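Local coordinates for ABC transporter substrate binding protein (Ribose) (PDB 4WUT) that binds beta-D-fucopyranose and probably delivers sugars to an ABC transporter as its solute-binding component, at residues G24-I29 and R81-L87; A45-K51 and G271-D276; Y125-T131 and V287-T293; V156-V160 and A218-T222. All coordinates share one frame; numbering follows the deposited sequence.

How the interactions relate
From the N terminus, strand 25-29 begins the first lobe, and interaction 1 closes the first loop when strand 85-88 pairs beside it. Interaction 2 opens within that loop, at helix 36-49, and closes only at helix 267-282, so the two cross; they touch where Leu87 meets Gly274 and Ile26 meets Ile49. Interaction 3 starts at strand 127-130 and closes at strand 290-298, crossing interaction 2 in turn; Leu129 packs on Lys273 and Gly274. Interaction 4 lies within the spans of both 2 and 3 and joins strand 153-158 to the start of helix 220-232 in the other lobe, at the sugar. Interactions 1 and 3 pair strands of the first lobe's sheet.

Interaction 1 of 4, residues G24-I29 and R81-L87; sequences GEIAVI and RKVDAIL
With CG anti to the backbone N (chi1 179°) and the chain straight beyond it, Glu25 carries its carboxylate across to Arg81, whose CG is tucked between backbone N and carbonyl carbon (chi1 75°) before the chain runs extended to NE. They meet beside the first and third strands of a Rossmann-like beta-alpha-beta lobe of a periplasmic binding protein, where strands 25-29 and 85-88 run parallel. The guanidinium grips side-on: Arg81 NE donates to Glu25 OE1 at 3.1 Å and Arg81 NH2 to Glu25 OE2 at 2.9 Å. Both nitrogens come from the syn side but well out of the carboxylate plane, and the two flat groups are 21° apart. Thr58 on strand 56-60 also bonds Glu25 OE2, so the carboxylate is held both by a neighbouring strand and by the loop that leads into strand 85-88. Val83 CG1 lies 3.6 Å from Glu25 OE1, an apolar flank to the ion pair. Just ahead of strand 85-88, Asp84 N reaches Glu25 O at 2.8 Å; along the strands Ala27 N then bonds Ala85 O, Leu87 N bonds Ala27 O and Ile29 N bonds Leu87 O. Ile26, Val28, Ala85 and Leu87 share one sheet face, with Ile26 and Leu87 packing on helix 267-282. Val28 and Leu87 lie side by side there, Val28 CG1 to Leu87 CD2 4.1 Å. On the other face Ile86 packs on helix 68-80 beside Ala27. At the entry to the pairing, one water accepts from Glu25 N and donates to Lys82 O and, at 3.2 Å, to Asp84 OD1.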
loop_
_atom_site.group_PDB
_atom_site.type_symbol
_atom_site.label_atom_id
_atom_site.label_comp_id
_atom_site.label_asym_id
_atom_site.label_seq_id
_atom_site.Cartn_x
_atom_site.Cartn_y
_atom_site.Cartn_z
ATOM N N GLY A 24 26.141 11.009 -7.163
ATOM C CA GLY A 24 24.906 11.260 -7.876
ATOM C C GLY A 24 23.814 10.305 -7.445
ATOM O O GLY A 24 23.049 9.815 -8.277
ATOM N N GLU A 25 23.738 10.044 -6.142
ATOM C CA GLU A 25 22.791 9.073 -5.600
ATOM C C GLU A 25 21.382 9.616 -5.413
ATOM O O GLU A 25 21.181 10.661 -4.795
ATOM C CB GLU A 25 23.276 8.550 -4.242
ATOM C CG GLU A 25 22.334 7.545 -3.610
ATOM C CD GLU A 25 22.809 7.013 -2.270
ATOM O OE1 GLU A 25 23.939 7.348 -1.841
ATOM O OE2 GLU A 25 22.028 6.265 -1.640
ATOM N N ILE A 26 20.405 8.885 -5.933
ATOM C CA ILE A 26 19.006 9.081 -5.564
ATOM C C ILE A 26 18.612 7.927 -4.629
ATOM O O ILE A 26 18.593 6.782 -5.047
ATOM C CB ILE A 26 18.112 9.097 -6.805
ATOM C CG1 ILE A 26 18.429 10.330 -7.667
ATOM C CG2 ILE A 26 16.652 9.103 -6.406
ATOM C CD1 ILE A 26 17.617 10.407 -8.932
ATOM N N ALA A 27 18.338 8.225 -3.366
ATOM C CA ALA A 27 18.073 7.184 -2.376
ATOM C C ALA A 27 16.588 6.860 -2.346
ATOM O O ALA A 27 15.772 7.708 -1.995
ATOM C CB ALA A 27 18.560 7.628 -0.991
ATOM N N VAL A 28 16.245 5.636 -2.741
ATOM C CA VAL A 28 14.885 5.153 -2.619
ATOM C C VAL A 28 14.778 4.376 -1.317
ATOM O O VAL A 28 15.523 3.408 -1.097
ATOM C CB VAL A 28 14.505 4.254 -3.796
ATOM C CG1 VAL A 28 13.053 3.822 -3.674
ATOM C CG2 VAL A 28 14.758 4.974 -5.112
ATOM N N ILE A 29 13.873 4.831 -0.460
ATOM C CA ILE A 29 13.704 4.272 0.871
ATOM C C ILE A 29 12.253 3.862 1.067
ATOM O O ILE A 29 11.332 4.703 1.031
ATOM C CB ILE A 29 14.154 5.281 1.967
ATOM C CG1 ILE A 29 15.637 5.601 1.809
ATOM C CG2 ILE A 29 13.847 4.723 3.375
ATOM C CD1 ILE A 29 16.124 6.756 2.676
ATOM N N ARG A 81 24.813 11.828 4.332
ATOM C CA ARG A 81 25.758 11.536 3.258
ATOM C C ARG A 81 25.495 12.347 1.986
ATOM O O ARG A 81 26.152 12.130 0.969
ATOM C CB ARG A 81 25.845 10.029 2.964
ATOM C CG ARG A 81 24.706 9.429 2.226
ATOM C CD ARG A 81 24.955 7.954 1.883
ATOM N NE ARG A 81 23.771 7.388 1.258
ATOM C CZ ARG A 81 22.774 6.811 1.923
ATOM N NH1 ARG A 81 22.821 6.690 3.249
ATOM N NH2 ARG A 81 21.715 6.362 1.258
ATOM N N LYS A 82 24.557 13.290 2.075
ATOM C CA LYS A 82 24.340 14.297 1.043
ATOM C C LYS A 82 23.951 13.718 -0.301
ATOM O O LYS A 82 24.509 14.093 -1.339
ATOM C CB LYS A 82 25.578 15.180 0.890
ATOM C CG LYS A 82 25.484 16.451 1.685
ATOM C CD LYS A 82 25.996 16.276 3.097
ATOM C CE LYS A 82 27.085 17.308 3.397
ATOM N NZ LYS A 82 28.298 16.700 4.003
ATOM N N VAL A 83 22.988 12.805 -0.275
ATOM C CA VAL A 83 22.435 12.255 -1.504
ATOM C C VAL A 83 21.798 13.387 -2.286
ATOM O O VAL A 83 21.464 14.443 -1.732
ATOM C CB VAL A 83 21.384 11.149 -1.227
ATOM C CG1 VAL A 83 22.005 9.988 -0.435
ATOM C CG2 VAL A 83 20.188 11.690 -0.484
ATOM N N ASP A 84 21.667 13.189 -3.590
ATOM C CA ASP A 84 21.091 14.223 -4.444
ATOM C C ASP A 84 19.584 14.376 -4.227
ATOM O O ASP A 84 19.054 15.465 -4.401
ATOM C CB ASP A 84 21.350 13.925 -5.924
ATOM C CG ASP A 84 22.808 14.056 -6.309
ATOM O OD1 ASP A 84 23.617 14.539 -5.490
ATOM O OD2 ASP A 84 23.130 13.680 -7.454
ATOM N N ALA A 85 18.902 13.284 -3.867
ATOM C CA ALA A 85 17.434 13.277 -3.739
ATOM C C ALA A 85 16.967 12.023 -3.017
ATOM O O ALA A 85 17.690 11.035 -2.946
ATOM C CB ALA A 85 16.767 13.338 -5.117
ATOM N N ILE A 86 15.749 12.078 -2.515
ATOM C CA ILE A 86 15.174 10.988 -1.746
ATOM C C ILE A 86 13.771 10.695 -2.243
ATOM O O ILE A 86 12.941 11.596 -2.380
ATOM C CB ILE A 86 15.112 11.327 -0.239
ATOM C CG1 ILE A 86 16.527 11.540 0.302
ATOM C CG2 ILE A 86 14.317 10.238 0.529
ATOM C CD1 ILE A 86 16.570 12.094 1.711
ATOM N N LEU A 87 13.525 9.431 -2.548
ATOM C CA LEU A 87 12.192 8.926 -2.842
ATOM C C LEU A 87 11.803 8.083 -1.647
ATOM O O LEU A 87 12.439 7.050 -1.402
ATOM C CB LEU A 87 12.201 8.052 -4.095
ATOM C CG LEU A 87 10.837 7.603 -4.634
ATOM C CD1 LEU A 87 10.003 8.839 -5.012
ATOM C CD2 LEU A 87 10.946 6.656 -5.794
HETATM O O HOH W 1 24.929 12.081 -3.907
#

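Interaction 2 of 4, residues A45-K51 and G271-D276; sequences ADAAIGK and GEKGVD
Val275 straddles two alanines of the facing helix: its CG1, anti to the backbone N (chi1 168°), rests on Ala48 CB at 3.7 Å, while its CG2 meets Ala45 CB at 3.6 Å. This is a close helix-helix crossing built on small residues, with the axes of segments 45-49 and 271-276 only 7.2 Å apart at -40°. It sets helix 36-49 against helix 267-282 on one face of the sheet in the first lobe of the periplasmic-binding-protein fold. Gly271 has no side chain, and the backbones come together at that point, Ala45 N lying 3.4 Å from Gly271 C. Ile49 crosses Val275 at about a right angle and brings CD1 to the same CG1 branch; with Ala45 it also packs on Ile57 of strand 56-60. One turn on from Ala45, Ala48 CB sits 3.4 Å from Glu272 O and touches Asp276 OD1 as well. Glu272 CG, anti to the backbone N, rests on the same methyl at 3.9 Å, and the chain beyond it runs extended to the carboxylate. Lys51, bent at chi3 (-62°), turns its amine back toward it, but Lys51 NZ to Glu272 OE2 is a long salt bridge at 4.0 Å. No direct hydrogen bond joins segments 45-51 and 271-276; a water spans them instead, donating to Ala48 O and, at 2.6 Å, to Asp276 OD1.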
loop_
_atom_site.group_PDB
_atom_site.type_symbol
_atom_site.label_atom_id
_atom_site.label_comp_id
_atom_site.label_asym_id
_atom_site.label_seq_id
_atom_site.Cartn_x
_atom_site.Cartn_y
_atom_site.Cartn_z
ATOM N N ALA A 45 11.298 2.033 -10.511
ATOM C CA ALA A 45 12.395 2.972 -10.284
ATOM C C ALA A 45 13.611 2.639 -11.153
ATOM O O ALA A 45 14.274 3.527 -11.703
ATOM C CB ALA A 45 12.777 2.983 -8.818
ATOM N N ASP A 46 13.899 1.350 -11.283
ATOM C CA ASP A 46 15.037 0.895 -12.068
ATOM C C ASP A 46 14.853 1.264 -13.536
ATOM O O ASP A 46 15.810 1.621 -14.228
ATOM C CB ASP A 46 15.195 -0.624 -11.938
ATOM C CG ASP A 46 15.931 -1.035 -10.676
ATOM O OD1 ASP A 46 16.611 -0.183 -10.073
ATOM O OD2 ASP A 46 15.853 -2.228 -10.299
ATOM N N ALA A 47 13.618 1.160 -14.009
ATOM C CA ALA A 47 13.296 1.466 -15.400
ATOM C C ALA A 47 13.563 2.938 -15.692
ATOM O O ALA A 47 14.228 3.273 -16.671
ATOM C CB ALA A 47 11.852 1.124 -15.691
ATOM N N ALA A 48 13.067 3.807 -14.816
ATOM C CA ALA A 48 13.236 5.250 -14.990
ATOM C C ALA A 48 14.703 5.662 -14.958
ATOM O O ALA A 48 15.151 6.466 -15.775
ATOM C CB ALA A 48 12.485 5.986 -13.905
ATOM N N ILE A 49 15.447 5.133 -13.996
ATOM C CA ILE A 49 16.826 5.550 -13.816
ATOM C C ILE A 49 17.688 5.095 -15.004
ATOM O O ILE A 49 18.618 5.792 -15.417
ATOM C CB ILE A 49 17.386 5.031 -12.474
ATOM C CG1 ILE A 49 18.555 5.893 -11.995
ATOM C CG2 ILE A 49 17.811 3.589 -12.596
ATOM C CD1 ILE A 49 18.148 7.264 -11.497
ATOM N N GLY A 50 17.344 3.944 -15.576
ATOM C CA GLY A 50 18.115 3.379 -16.668
ATOM C C GLY A 50 17.981 4.116 -17.989
ATOM O O GLY A 50 18.617 3.736 -18.973
ATOM N N LYS A 51 17.167 5.164 -18.021
ATOM C CA LYS A 51 16.973 5.940 -19.246
ATOM C C LYS A 51 17.758 7.255 -19.219
ATOM O O LYS A 51 17.500 8.167 -20.012
ATOM C CB LYS A 51 15.483 6.199 -19.466
ATOM C CG LYS A 51 14.699 4.922 -19.711
ATOM C CD LYS A 51 13.311 5.191 -20.250
ATOM C CE LYS A 51 12.472 5.976 -19.274
ATOM N NZ LYS A 51 11.020 5.825 -19.591
ATOM N N GLY A 271 7.141 3.875 -8.539
ATOM C CA GLY A 271 8.580 3.830 -8.679
ATOM C C GLY A 271 9.065 4.590 -9.909
ATOM O O GLY A 271 9.979 5.400 -9.816
ATOM N N GLU A 272 8.461 4.336 -11.074
ATOM C CA GLU A 272 8.940 4.936 -12.307
ATOM C C GLU A 272 8.726 6.452 -12.290
ATOM O O GLU A 272 9.666 7.225 -12.519
ATOM C CB GLU A 272 8.234 4.318 -13.519
ATOM C CG GLU A 272 8.917 4.603 -14.848
ATOM C CD GLU A 272 8.105 4.124 -16.031
ATOM O OE1 GLU A 272 6.863 4.055 -15.915
ATOM O OE2 GLU A 272 8.715 3.816 -17.075
ATOM N N LYS A 273 7.494 6.875 -12.014
ATOM C CA LYS A 273 7.186 8.306 -12.000
ATOM C C LYS A 273 7.755 8.995 -10.771
ATOM O O LYS A 273 8.021 10.200 -10.786
ATOM C CB LYS A 273 5.686 8.571 -12.094
ATOM C CG LYS A 273 5.391 10.047 -12.340
ATOM C CD LYS A 273 4.125 10.272 -13.094
ATOM C CE LYS A 273 3.913 11.776 -13.266
ATOM N NZ LYS A 273 2.982 12.110 -14.368
ATOM N N GLY A 274 7.972 8.236 -9.713
ATOM C CA GLY A 274 8.660 8.787 -8.550
ATOM C C GLY A 274 10.059 9.258 -8.921
ATOM O O GLY A 274 10.464 10.403 -8.628
ATOM N N VAL A 275 10.822 8.372 -9.551
ATOM C CA VAL A 275 12.171 8.703 -9.975
ATOM C C VAL A 275 12.122 9.801 -11.060
ATOM O O VAL A 275 12.883 10.769 -11.021
ATOM C CB VAL A 275 12.938 7.439 -10.445
ATOM C CG1 VAL A 275 14.214 7.817 -11.157
ATOM C CG2 VAL A 275 13.261 6.543 -9.261
ATOM N N ASP A 276 11.199 9.696 -12.003
ATOM C CA ASP A 276 11.140 10.709 -13.045
ATOM C C ASP A 276 10.806 12.088 -12.462
ATOM O O ASP A 276 11.285 13.112 -12.971
ATOM C CB ASP A 276 10.169 10.311 -14.154
ATOM C CG ASP A 276 10.750 9.232 -15.074
ATOM O OD1 ASP A 276 11.993 9.144 -15.200
ATOM O OD2 ASP A 276 9.970 8.469 -15.672
HETATM O O HOH W 2 13.843 8.330 -16.858
#

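Interaction 3 of 4, residues Y125-T131 and V287-T293; sequences YQAFLAT and VEKFIDT
The Tyr125 ring receives the ammonium of Lys289 obliquely, an off-centre cation-pi contact with NZ 4.2 Å from the ring centroid, while Ala127 C lies in plane at the ring's edge. The Phe290 ring takes Lys289 CG on one face, toward its rim. Phe290 in turn presents CD1 near the plane of the Phe128 ring, at its edge, and 4.0 Å from Phe128 CB. Lys289 is extended until a bend at chi4 (-47°) folds the amine back, and its NZ also donates to Tyr125 O at 3.2 Å, from above the carbonyl plane. One cation is thus shared between a ring and a backbone carbonyl. Beneath these groups strands 127-130 and 290-298 pair in parallel near the middle of the sheet, where the chain passes from one lobe of the binding protein toward the other. Phe128 N bonds Lys289 O at 2.8 Å, Ile291 N bonds Phe128 O, and Ala130 N bonds Ile291 O. On the opposite sheet face from the phenylalanines, Leu129 and Ile291 lie side by side, Leu129 CG to Ile291 CD1 3.8 Å, and Leu129 continues onto Lys273 of helix 267-282. Thr293 N reaches Ala130 O at 3.1 Å from 59° out of the carbonyl plane. A water lies 2.7 Å from Thr293 OG1 and donates to Thr131 OG1, which is also bonded to Gln265 of the sugar pocket.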
loop_
_atom_site.group_PDB
_atom_site.type_symbol
_atom_site.label_atom_id
_atom_site.label_comp_id
_atom_site.label_asym_id
_atom_site.label_seq_id
_atom_site.Cartn_x
_atom_site.Cartn_y
_atom_site.Cartn_z
ATOM N N TYR A 125 8.470 18.575 1.143
ATOM C CA TYR A 125 8.610 17.678 -0.006
ATOM C C TYR A 125 7.846 18.251 -1.176
ATOM O O TYR A 125 6.973 19.117 -0.993
ATOM C CB TYR A 125 8.095 16.266 0.314
ATOM C CG TYR A 125 6.616 16.187 0.675
ATOM C CD1 TYR A 125 6.196 16.399 1.979
ATOM C CD2 TYR A 125 5.672 15.866 -0.271
ATOM C CE1 TYR A 125 4.873 16.322 2.325
ATOM C CE2 TYR A 125 4.330 15.787 0.059
ATOM C CZ TYR A 125 3.935 15.994 1.365
ATOM O OH TYR A 125 2.596 15.918 1.684
ATOM N N GLN A 126 8.172 17.786 -2.379
ATOM C CA GLN A 126 7.694 18.470 -3.571
ATOM C C GLN A 126 6.645 17.729 -4.391
ATOM O O GLN A 126 6.022 18.326 -5.250
ATOM C CB GLN A 126 8.861 18.896 -4.472
ATOM C CG GLN A 126 9.792 19.888 -3.835
ATOM C CD GLN A 126 10.791 19.242 -2.906
ATOM O OE1 GLN A 126 11.409 18.250 -3.263
ATOM N NE2 GLN A 126 10.942 19.784 -1.701
ATOM N N ALA A 127 6.466 16.438 -4.149
ATOM C CA ALA A 127 5.381 15.713 -4.786
ATOM C C ALA A 127 5.002 14.502 -3.945
ATOM O O ALA A 127 5.791 14.016 -3.155
ATOM C CB ALA A 127 5.762 15.301 -6.217
ATOM N N PHE A 128 3.762 14.061 -4.144
ATOM C CA PHE A 128 3.211 12.893 -3.485
ATOM C C PHE A 128 2.457 12.070 -4.515
ATOM O O PHE A 128 1.456 12.541 -5.074
ATOM C CB PHE A 128 2.272 13.327 -2.351
ATOM C CG PHE A 128 1.582 12.189 -1.653
ATOM C CD1 PHE A 128 2.279 11.091 -1.216
ATOM C CD2 PHE A 128 0.224 12.251 -1.408
ATOM C CE1 PHE A 128 1.631 10.054 -0.568
ATOM C CE2 PHE A 128 -0.434 11.217 -0.768
ATOM C CZ PHE A 128 0.264 10.124 -0.341
ATOM N N LEU A 129 2.970 10.856 -4.754
ATOM C CA LEU A 129 2.398 9.933 -5.737
ATOM C C LEU A 129 1.835 8.733 -5.009
ATOM O O LEU A 129 2.566 8.038 -4.309
ATOM C CB LEU A 129 3.474 9.419 -6.700
ATOM C CG LEU A 129 4.193 10.361 -7.655
ATOM C CD1 LEU A 129 5.175 11.249 -6.927
ATOM C CD2 LEU A 129 4.911 9.561 -8.726
ATOM N N ALA A 130 0.552 8.482 -5.153
ATOM C CA ALA A 130 -0.091 7.425 -4.390
ATOM C C ALA A 130 -1.477 7.124 -4.924
ATOM O O ALA A 130 -2.086 7.918 -5.669
ATOM C CB ALA A 130 -0.179 7.821 -2.900
ATOM N N THR A 131 -1.980 5.963 -4.539
ATOM C CA THR A 131 -3.403 5.664 -4.658
ATOM C C THR A 131 -4.232 6.720 -3.916
ATOM O O THR A 131 -3.820 7.214 -2.872
ATOM C CB THR A 131 -3.704 4.285 -4.062
ATOM O OG1 THR A 131 -2.929 3.307 -4.749
ATOM C CG2 THR A 131 -5.181 3.916 -4.137
ATOM N N VAL A 287 6.886 20.409 -11.299
ATOM C CA VAL A 287 6.254 19.100 -11.250
ATOM C C VAL A 287 4.842 19.219 -10.698
ATOM O O VAL A 287 4.485 20.199 -10.058
ATOM C CB VAL A 287 7.041 18.092 -10.384
ATOM C CG1 VAL A 287 8.467 17.944 -10.906
ATOM C CG2 VAL A 287 7.006 18.502 -8.910
ATOM N N GLU A 288 4.027 18.219 -10.973
ATOM C CA GLU A 288 2.678 18.140 -10.425
ATOM C C GLU A 288 2.783 17.623 -8.993
ATOM O O GLU A 288 3.330 16.541 -8.756
ATOM C CB GLU A 288 1.868 17.173 -11.274
ATOM C CG GLU A 288 0.393 17.123 -10.981
ATOM C CD GLU A 288 -0.340 16.226 -11.972
ATOM O OE1 GLU A 288 0.281 15.779 -12.968
ATOM O OE2 GLU A 288 -1.540 15.961 -11.755
ATOM N N LYS A 289 2.264 18.377 -8.032
ATOM C CA LYS A 289 2.528 18.031 -6.632
ATOM C C LYS A 289 1.740 16.823 -6.141
ATOM O O LYS A 289 2.224 16.069 -5.308
ATOM C CB LYS A 289 2.281 19.234 -5.717
ATOM C CG LYS A 289 2.786 18.980 -4.307
ATOM C CD LYS A 289 2.813 20.250 -3.468
ATOM C CE LYS A 289 3.904 20.215 -2.408
ATOM N NZ LYS A 289 3.883 18.957 -1.688
ATOM N N PHE A 290 0.542 16.610 -6.659
ATOM C CA PHE A 290 -0.266 15.495 -6.219
ATOM C C PHE A 290 -0.622 14.648 -7.421
ATOM O O PHE A 290 -1.262 15.109 -8.351
ATOM C CB PHE A 290 -1.486 15.988 -5.446
ATOM C CG PHE A 290 -1.119 16.706 -4.166
ATOM C CD1 PHE A 290 -0.600 15.995 -3.092
ATOM C CD2 PHE A 290 -1.264 18.068 -4.045
ATOM C CE1 PHE A 290 -0.248 16.630 -1.910
ATOM C CE2 PHE A 290 -0.907 18.712 -2.858
ATOM C CZ PHE A 290 -0.396 17.983 -1.795
ATOM N N ILE A 291 -0.134 13.419 -7.396
ATOM C CA ILE A 291 -0.259 12.497 -8.503
ATOM C C ILE A 291 -0.992 11.243 -8.016
ATOM O O ILE A 291 -0.578 10.567 -7.063
ATOM C CB ILE A 291 1.148 12.175 -9.097
ATOM C CG1 ILE A 291 1.846 13.470 -9.566
ATOM C CG2 ILE A 291 1.042 11.134 -10.194
ATOM C CD1 ILE A 291 3.343 13.345 -9.776
ATOM N N ASP A 292 -2.112 10.956 -8.666
ATOM C CA ASP A 292 -2.940 9.789 -8.376
ATOM C C ASP A 292 -2.464 8.695 -9.312
ATOM O O ASP A 292 -2.596 8.821 -10.539
ATOM C CB ASP A 292 -4.402 10.148 -8.683
ATOM C CG ASP A 292 -5.371 8.984 -8.507
ATOM O OD1 ASP A 292 -4.930 7.841 -8.280
ATOM O OD2 ASP A 292 -6.603 9.215 -8.638
ATOM N N THR A 293 -1.931 7.623 -8.745
ATOM C CA THR A 293 -1.315 6.546 -9.522
ATOM C C THR A 293 -2.319 5.456 -9.904
ATOM O O THR A 293 -1.957 4.472 -10.546
ATOM C CB THR A 293 -0.091 5.948 -8.797
ATOM O OG1 THR A 293 -0.382 5.783 -7.403
ATOM C CG2 THR A 293 1.126 6.879 -8.926
HETATM O O HOH W 3 -1.974 3.551 -7.200
#

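Interaction 4 of 4, residues V156-V160 and A218-T222; sequences VMSYV and ANEPT. With FCB (beta-D-fucopyranose), chain E.
Ala218 N donates to Met157 O at 2.9 Å, nearly in line with the carbonyl, where strand 153-158 runs beside the end of strand 214-217 and the start of helix 220-232. Just beyond it Tyr159 and Asn219 stack, ring and amide planes 8° apart. Asn219 CB stands over the ring, 3.8 Å from its centroid, and ND2 lies above the same face toward the rim, 3.4 Å from Tyr159 CG. The first torsion of Asn219 (chi1 80°) sets the amide over the ring, and rotation about the next bond (chi2 -18°) turns ND2 to the sugar, where it donates to O4 of beta-D-fucopyranose at 3.1 Å. Ser193 also bonds this nitrogen. The other end of the amide is the helix N-cap: Asn219 OD1 accepts from Thr222 N and, at 2.7 Å, from Thr222 OG1, which approach from opposite faces of its plane. These bonds, with Ser193 on ND2, would hold the amide's rotation and keep ND2 turned to the sugar. Ala218 CB meets the ring in plane at its edge, 3.8 Å from Tyr159 CE1, and Tyr159 OH is bonded to Ser165, another pocket residue. Thr222 CG2 packs on CB of Met157, a selenomethionine here, at 3.6 Å. Around this junction, Tyr159 and Ala218 lean on helix 164-180, Met157 reaches into helix 195-208, and the strand pairs through Val156 and Ser158 with strand 184-190 at the sheet's outer edge.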
loop_
_atom_site.group_PDB
_atom_site.type_symbol
_atom_site.label_atom_id
_atom_site.label_comp_id
_atom_site.label_asym_id
_atom_site.label_seq_id
_atom_site.Cartn_x
_atom_site.Cartn_y
_atom_site.Cartn_z
ATOM N N VAL A 156 -12.466 -6.631 9.473
ATOM C CA VAL A 156 -11.462 -5.784 8.850
ATOM C C VAL A 156 -10.082 -6.193 9.359
ATOM O O VAL A 156 -9.769 -6.028 10.560
ATOM C CB VAL A 156 -11.708 -4.298 9.160
ATOM C CG1 VAL A 156 -10.547 -3.468 8.665
ATOM C CG2 VAL A 156 -13.008 -3.864 8.505
HETATM N N MSE A 157 -9.280 -6.720 8.443
HETATM C CA MSE A 157 -7.894 -7.121 8.693
HETATM C C MSE A 157 -6.998 -6.039 8.112
HETATM O O MSE A 157 -6.840 -5.902 6.883
HETATM C CB MSE A 157 -7.585 -8.475 8.027
HETATM C CG MSE A 157 -8.697 -9.511 8.189
HETATM SE SE MSE A 157 -9.334 -9.806 10.027
HETATM C CE MSE A 157 -7.808 -10.660 10.782
ATOM N N SER A 158 -6.396 -5.253 9.010
ATOM C CA SER A 158 -5.523 -4.175 8.601
ATOM C C SER A 158 -4.064 -4.521 8.917
ATOM O O SER A 158 -3.759 -5.651 9.256
ATOM C CB SER A 158 -5.959 -2.876 9.259
ATOM O OG SER A 158 -5.215 -1.787 8.729
ATOM N N TYR A 159 -3.181 -3.554 8.705
ATOM C CA TYR A 159 -1.755 -3.828 8.718
ATOM C C TYR A 159 -1.061 -3.050 9.828
ATOM O O TYR A 159 -0.933 -3.557 10.939
ATOM C CB TYR A 159 -1.107 -3.633 7.318
ATOM C CG TYR A 159 -1.488 -2.465 6.467
ATOM C CD1 TYR A 159 -2.729 -2.412 5.840
ATOM C CD2 TYR A 159 -0.571 -1.468 6.166
ATOM C CE1 TYR A 159 -3.072 -1.382 5.010
ATOM C CE2 TYR A 159 -0.904 -0.433 5.325
ATOM C CZ TYR A 159 -2.160 -0.393 4.747
ATOM O OH TYR A 159 -2.500 0.630 3.905
ATOM N N VAL A 160 -0.605 -1.841 9.522
ATOM C CA VAL A 160 0.045 -0.994 10.534
ATOM C C VAL A 160 -0.872 0.175 10.835
ATOM O O VAL A 160 -1.154 1.006 9.952
ATOM C CB VAL A 160 1.432 -0.504 10.054
ATOM C CG1 VAL A 160 2.066 0.452 11.076
ATOM C CG2 VAL A 160 2.397 -1.690 9.810
ATOM N N ALA A 218 -6.410 -5.481 4.018
ATOM C CA ALA A 218 -6.186 -4.156 3.463
ATOM C C ALA A 218 -4.848 -3.887 2.796
ATOM O O ALA A 218 -4.606 -2.782 2.317
ATOM C CB ALA A 218 -6.470 -3.101 4.536
ATOM N N ASN A 219 -3.948 -4.862 2.792
ATOM C CA ASN A 219 -2.737 -4.769 1.995
ATOM C C ASN A 219 -2.222 -6.155 1.608
ATOM O O ASN A 219 -2.793 -7.182 1.998
ATOM C CB ASN A 219 -1.645 -3.921 2.674
ATOM C CG ASN A 219 -0.863 -4.667 3.747
ATOM O OD1 ASN A 219 -1.273 -5.702 4.274
ATOM N ND2 ASN A 219 0.286 -4.110 4.096
ATOM N N GLU A 220 -1.145 -6.157 0.849
ATOM C CA GLU A 220 -0.645 -7.382 0.229
ATOM C C GLU A 220 -0.406 -8.536 1.230
ATOM O O GLU A 220 -1.032 -9.603 1.117
ATOM C CB GLU A 220 0.594 -7.092 -0.630
ATOM C CG GLU A 220 1.167 -8.334 -1.310
ATOM C CD GLU A 220 2.496 -8.040 -2.001
ATOM O OE1 GLU A 220 3.499 -7.781 -1.296
ATOM O OE2 GLU A 220 2.547 -8.031 -3.244
ATOM N N PRO A 221 0.480 -8.341 2.223
ATOM C CA PRO A 221 0.723 -9.483 3.102
ATOM C C PRO A 221 -0.502 -9.861 3.937
ATOM O O PRO A 221 -0.700 -11.031 4.275
ATOM C CB PRO A 221 1.859 -9.002 4.002
ATOM C CG PRO A 221 1.759 -7.489 3.948
ATOM C CD PRO A 221 1.377 -7.222 2.539
ATOM N N THR A 222 -1.331 -8.890 4.272
ATOM C CA THR A 222 -2.479 -9.165 5.114
ATOM C C THR A 222 -3.471 -9.993 4.308
ATOM O O THR A 222 -4.051 -10.948 4.816
ATOM C CB THR A 222 -3.119 -7.874 5.651
ATOM O OG1 THR A 222 -2.148 -7.104 6.376
ATOM C CG2 THR A 222 -4.279 -8.167 6.518
HETATM C C1 FCB E . 0.490 -1.772 -0.033
HETATM C C2 FCB E . 0.519 -0.480 0.773
HETATM C C3 FCB E . 1.841 -0.163 1.218
HETATM C C4 FCB E . 2.472 -1.367 1.966
HETATM C C5 FCB E . 2.319 -2.577 1.003
HETATM C C6 FCB E . 2.908 -3.887 1.602
HETATM O O1 FCB E . -0.810 -2.118 -0.122
HETATM O O2 FCB E . 0.055 0.567 -0.124
HETATM O O3 FCB E . 1.718 0.985 2.095
HETATM O O4 FCB E . 1.833 -1.587 3.248
HETATM O O5 FCB E . 1.003 -2.827 0.766
#